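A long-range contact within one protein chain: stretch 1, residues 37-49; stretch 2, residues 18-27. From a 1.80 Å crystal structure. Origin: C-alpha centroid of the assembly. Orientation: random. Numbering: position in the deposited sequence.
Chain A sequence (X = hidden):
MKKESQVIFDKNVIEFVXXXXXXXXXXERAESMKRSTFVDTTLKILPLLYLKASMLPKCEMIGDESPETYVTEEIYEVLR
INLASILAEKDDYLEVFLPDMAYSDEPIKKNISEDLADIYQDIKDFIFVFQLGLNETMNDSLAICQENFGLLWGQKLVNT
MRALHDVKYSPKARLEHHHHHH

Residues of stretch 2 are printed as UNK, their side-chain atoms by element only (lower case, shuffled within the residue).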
# COMPACT_ATOMS: atom_id res chain seq x y z
N THR A 37 10.28 -10.45 -11.17
CA THR A 37 9.94 -11.10 -9.92
C THR A 37 10.14 -10.14 -8.75
O THR A 37 9.33 -10.11 -7.82
CB THR A 37 10.81 -12.36 -9.70
OG1 THR A 37 10.65 -13.24 -10.81
CG2 THR A 37 10.38 -13.08 -8.43
N PHE A 38 11.22 -9.36 -8.80
CA PHE A 38 11.52 -8.40 -7.76
C PHE A 38 10.41 -7.36 -7.64
O PHE A 38 9.89 -7.09 -6.56
CB PHE A 38 12.84 -7.68 -8.05
CG PHE A 38 13.19 -6.64 -7.03
CD1 PHE A 38 13.67 -7.02 -5.78
CD2 PHE A 38 12.99 -5.29 -7.29
CE1 PHE A 38 13.95 -6.06 -4.80
CE2 PHE A 38 13.26 -4.33 -6.32
CZ PHE A 38 13.75 -4.71 -5.08
N VAL A 39 10.05 -6.76 -8.78
CA VAL A 39 9.01 -5.74 -8.79
C VAL A 39 7.65 -6.27 -8.35
O VAL A 39 7.00 -5.66 -7.50
CB VAL A 39 8.89 -5.11 -10.20
CG1 VAL A 39 7.68 -4.18 -10.26
CG2 VAL A 39 10.16 -4.34 -10.53
N ASP A 40 7.23 -7.40 -8.91
CA ASP A 40 5.94 -7.98 -8.55
C ASP A 40 5.81 -8.28 -7.06
O ASP A 40 4.77 -8.01 -6.45
CB ASP A 40 5.69 -9.28 -9.33
CG ASP A 40 5.48 -9.05 -10.80
OD1 ASP A 40 5.01 -7.95 -11.17
OD2 ASP A 40 5.75 -9.97 -11.60
N THR A 41 6.86 -8.86 -6.48
CA THR A 41 6.83 -9.22 -5.07
C THR A 41 6.89 -8.03 -4.12
O THR A 41 6.21 -8.02 -3.09
CB THR A 41 7.97 -10.17 -4.71
OG1 THR A 41 7.91 -11.32 -5.57
CG2 THR A 41 7.85 -10.63 -3.26
N THR A 42 7.70 -7.04 -4.46
CA THR A 42 7.83 -5.86 -3.62
C THR A 42 6.50 -5.11 -3.54
O THR A 42 6.17 -4.52 -2.51
CB THR A 42 8.93 -4.91 -4.14
OG1 THR A 42 10.17 -5.63 -4.26
CG2 THR A 42 9.13 -3.75 -3.17
N LEU A 43 5.73 -5.15 -4.63
CA LEU A 43 4.44 -4.47 -4.65
C LEU A 43 3.41 -5.19 -3.79
O LEU A 43 2.33 -4.66 -3.53
CB LEU A 43 3.94 -4.32 -6.09
CG LEU A 43 4.69 -3.25 -6.87
CD1 LEU A 43 4.32 -3.29 -8.35
CD2 LEU A 43 4.37 -1.89 -6.27
N LYS A 44 3.74 -6.40 -3.35
CA LYS A 44 2.84 -7.16 -2.48
C LYS A 44 3.33 -7.02 -1.03
O LYS A 44 2.52 -6.84 -0.11
CB LYS A 44 2.82 -8.64 -2.88
CG LYS A 44 2.17 -8.89 -4.23
CD LYS A 44 2.26 -10.34 -4.66
CE LYS A 44 1.80 -10.49 -6.11
NZ LYS A 44 1.91 -11.89 -6.60
N ILE A 45 4.64 -7.08 -0.83
CA ILE A 45 5.19 -6.95 0.52
C ILE A 45 5.03 -5.55 1.10
O ILE A 45 4.64 -5.40 2.26
CB ILE A 45 6.70 -7.33 0.55
CG1 ILE A 45 6.89 -8.79 0.14
CG2 ILE A 45 7.25 -7.12 1.96
CD1 ILE A 45 8.34 -9.21 0.04
N LEU A 46 5.30 -4.52 0.31
CA LEU A 46 5.20 -3.15 0.82
C LEU A 46 3.84 -2.76 1.39
O LEU A 46 3.76 -2.20 2.48
CB LEU A 46 5.63 -2.14 -0.25
CG LEU A 46 7.11 -2.20 -0.66
CD1 LEU A 46 7.38 -1.11 -1.68
CD2 LEU A 46 8.00 -2.01 0.55
N PRO A 47 2.74 -3.03 0.66
CA PRO A 47 1.45 -2.64 1.23
C PRO A 47 1.12 -3.38 2.53
O PRO A 47 0.48 -2.83 3.42
CB PRO A 47 0.45 -2.94 0.11
CG PRO A 47 1.12 -4.04 -0.67
CD PRO A 47 2.57 -3.61 -0.69
N LEU A 48 1.57 -4.63 2.63
CA LEU A 48 1.32 -5.40 3.84
C LEU A 48 2.16 -4.84 4.98
O LEU A 48 1.70 -4.78 6.12
CB LEU A 48 1.65 -6.88 3.61
CG LEU A 48 1.35 -7.81 4.79
CD1 LEU A 48 -0.11 -7.69 5.21
CD2 LEU A 48 1.69 -9.23 4.40
N LEU A 49 3.39 -4.44 4.67
CA LEU A 49 4.27 -3.88 5.68
C LEU A 49 3.69 -2.56 6.21
O LEU A 49 3.71 -2.30 7.41
CB LEU A 49 5.67 -3.65 5.09
CG LEU A 49 6.77 -3.08 6.00
CD1 LEU A 49 7.03 -4.03 7.16
CD2 LEU A 49 8.04 -2.87 5.18
N UNK A 18 6.56 -10.59 11.57
CA UNK A 18 6.54 -11.54 10.47
C UNK A 18 6.74 -10.89 9.10
O UNK A 18 7.59 -11.33 8.32
c UNK A 18 5.24 -12.35 10.47
o UNK A 18 5.13 -13.05 11.71
c UNK A 18 5.22 -13.35 9.31
N UNK A 19 5.99 -9.84 8.80
CA UNK A 19 6.16 -9.20 7.49
C UNK A 19 7.49 -8.44 7.42
O UNK A 19 8.10 -8.37 6.36
c UNK A 19 4.99 -8.23 7.17
c UNK A 19 5.16 -7.66 5.76
c UNK A 19 4.91 -7.13 8.20
N UNK A 20 7.92 -7.88 8.55
CA UNK A 20 9.18 -7.15 8.59
C UNK A 20 10.34 -8.10 8.22
O UNK A 20 11.23 -7.74 7.45
c UNK A 20 9.41 -6.55 9.98
N UNK A 21 10.31 -9.30 8.78
CA UNK A 21 11.35 -10.29 8.50
C UNK A 21 11.28 -10.73 7.03
O UNK A 21 12.31 -10.90 6.38
c UNK A 21 11.20 -11.50 9.43
N UNK A 22 10.07 -10.92 6.52
CA UNK A 22 9.90 -11.32 5.13
C UNK A 22 10.44 -10.23 4.22
O UNK A 22 11.06 -10.52 3.19
o UNK A 22 9.14 -14.40 4.77
c UNK A 22 7.99 -14.05 5.12
c UNK A 22 7.78 -12.66 5.67
c UNK A 22 8.41 -11.57 4.82
o UNK A 22 7.00 -14.81 5.04
N UNK A 23 10.20 -8.98 4.59
CA UNK A 23 10.67 -7.83 3.81
C UNK A 23 12.20 -7.79 3.79
O UNK A 23 12.82 -7.68 2.73
c UNK A 23 11.63 -4.51 4.59
c UNK A 23 12.18 -3.33 4.07
c UNK A 23 10.74 -5.27 3.84
c UNK A 23 11.84 -2.91 2.78
c UNK A 23 10.40 -4.85 2.55
c UNK A 23 10.13 -6.53 4.42
c UNK A 23 10.95 -3.67 2.02
N UNK A 24 12.82 -7.87 4.96
CA UNK A 24 14.28 -7.84 5.03
C UNK A 24 14.89 -9.02 4.29
O UNK A 24 15.87 -8.85 3.57
c UNK A 24 14.75 -7.82 6.48
s UNK A 24 14.37 -6.27 7.34
N UNK A 25 14.31 -10.20 4.45
CA UNK A 25 14.83 -11.39 3.78
C UNK A 25 14.73 -11.26 2.26
O UNK A 25 15.64 -11.66 1.53
c UNK A 25 14.07 -12.63 4.25
N UNK A 26 13.62 -10.70 1.78
CA UNK A 26 13.42 -10.52 0.35
C UNK A 26 14.50 -9.63 -0.26
O UNK A 26 15.10 -9.98 -1.28
c UNK A 26 11.26 -9.43 -4.13
c UNK A 26 11.49 -8.31 -3.34
c UNK A 26 11.28 -10.70 -3.55
c UNK A 26 11.73 -8.46 -1.97
c UNK A 26 11.52 -10.84 -2.19
c UNK A 26 12.05 -9.89 0.08
c UNK A 26 11.75 -9.72 -1.39
N UNK A 27 14.75 -8.48 0.35
CA UNK A 27 15.76 -7.56 -0.16
C UNK A 27 17.16 -8.16 -0.06
O UNK A 27 17.99 -7.94 -0.93
c UNK A 27 14.66 -4.07 1.21
c UNK A 27 15.72 -6.24 0.61
c UNK A 27 14.44 -5.42 0.51
c UNK A 27 14.05 -5.22 -0.95

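Position 18 carries one carbon bearing an oxygen and a second carbon, a branched three-atom side chain that lies beyond the reach of stretch 1: Thr18. At position 19 the same fork is built of carbon alone, three atoms in all, and it points toward the partner helix, where its branches touch Leu48 and Leu49. This is Val19, with CG2 3.9 Å from Leu48 CG and CG1 3.9 Å from Leu49 CD1; Val19 CG2 also rests 3.8 Å from Leu49 N.

Position 20 has a single carbon, CB, 4.5 Å from Leu49 CD1, while its CA is 4.0 Å from that same CD1. Leu49 CD1 thus lies nearer the CA than the CB. It is Ala20. Position 21 again has one carbon, but out of reach: Ala21. Position 22 shows a chain of three carbons, the last carrying two oxygens. Its CB points toward stretch 1, yet its end leads away; its backbone O is 4.4 Å from Ile45 CD1. It is Glu22.

Position 23 is one carbon followed by a six-carbon ring. Leu49 CD2 lies over one ring face, and Ile45 and Leu46 also touch the side chain. This is Phe23. Leu49 CD2 is 4.0 Å from the Phe23 ring centroid, a CH-pi contact. Ile45 CG2 lies at the edge, 3.8 Å from Phe23 CB, and Leu46 CD2 is 3.7 Å from Phe23 CE1. Position 24 has one carbon and a sulfur, too distant to touch: Cys24. Position 25, a lone carbon, is also out of reach: Ala25.

Position 26 repeats the six-carbon ring and has the largest covered area of either stretch. Thr41 CG2 stands over one face, 3.8 Å from the ring centroid, and Thr42 OG1 approaches the edge. This is Phe26, with its CE2 3.1 Å from Thr42 OG1 and 3.5 Å from Phe38 CD1. The Phe26 and Phe38 rings are nearly parallel, at 13°, but slid apart, so they barely overlap. Position 27 has four carbons forked at the second, reaching the edge of the Phe38 ring: Leu27, its CD2 3.9 Å from Phe38 CE1.

The helices run roughly antiparallel, at 148°, their axes approaching to 9.7 Å. No hydrogen bond crosses; packing does the work. Phe26 is a knob among Phe38, Thr41, Thr42 and Ile45, and Ile45 does the same among Val19, Glu22, Phe23 and Phe26. The threonines beside the Phe26 ring donate within their own helix: Thr41 OG1 to Thr37 O at 2.9 Å, Thr42 OG1 to Phe38 O at 2.7 Å. The rule is reciprocal knobs, with these hydroxyls bonded locally.

Stretch 2 (18-27) TVAAEFCAFL
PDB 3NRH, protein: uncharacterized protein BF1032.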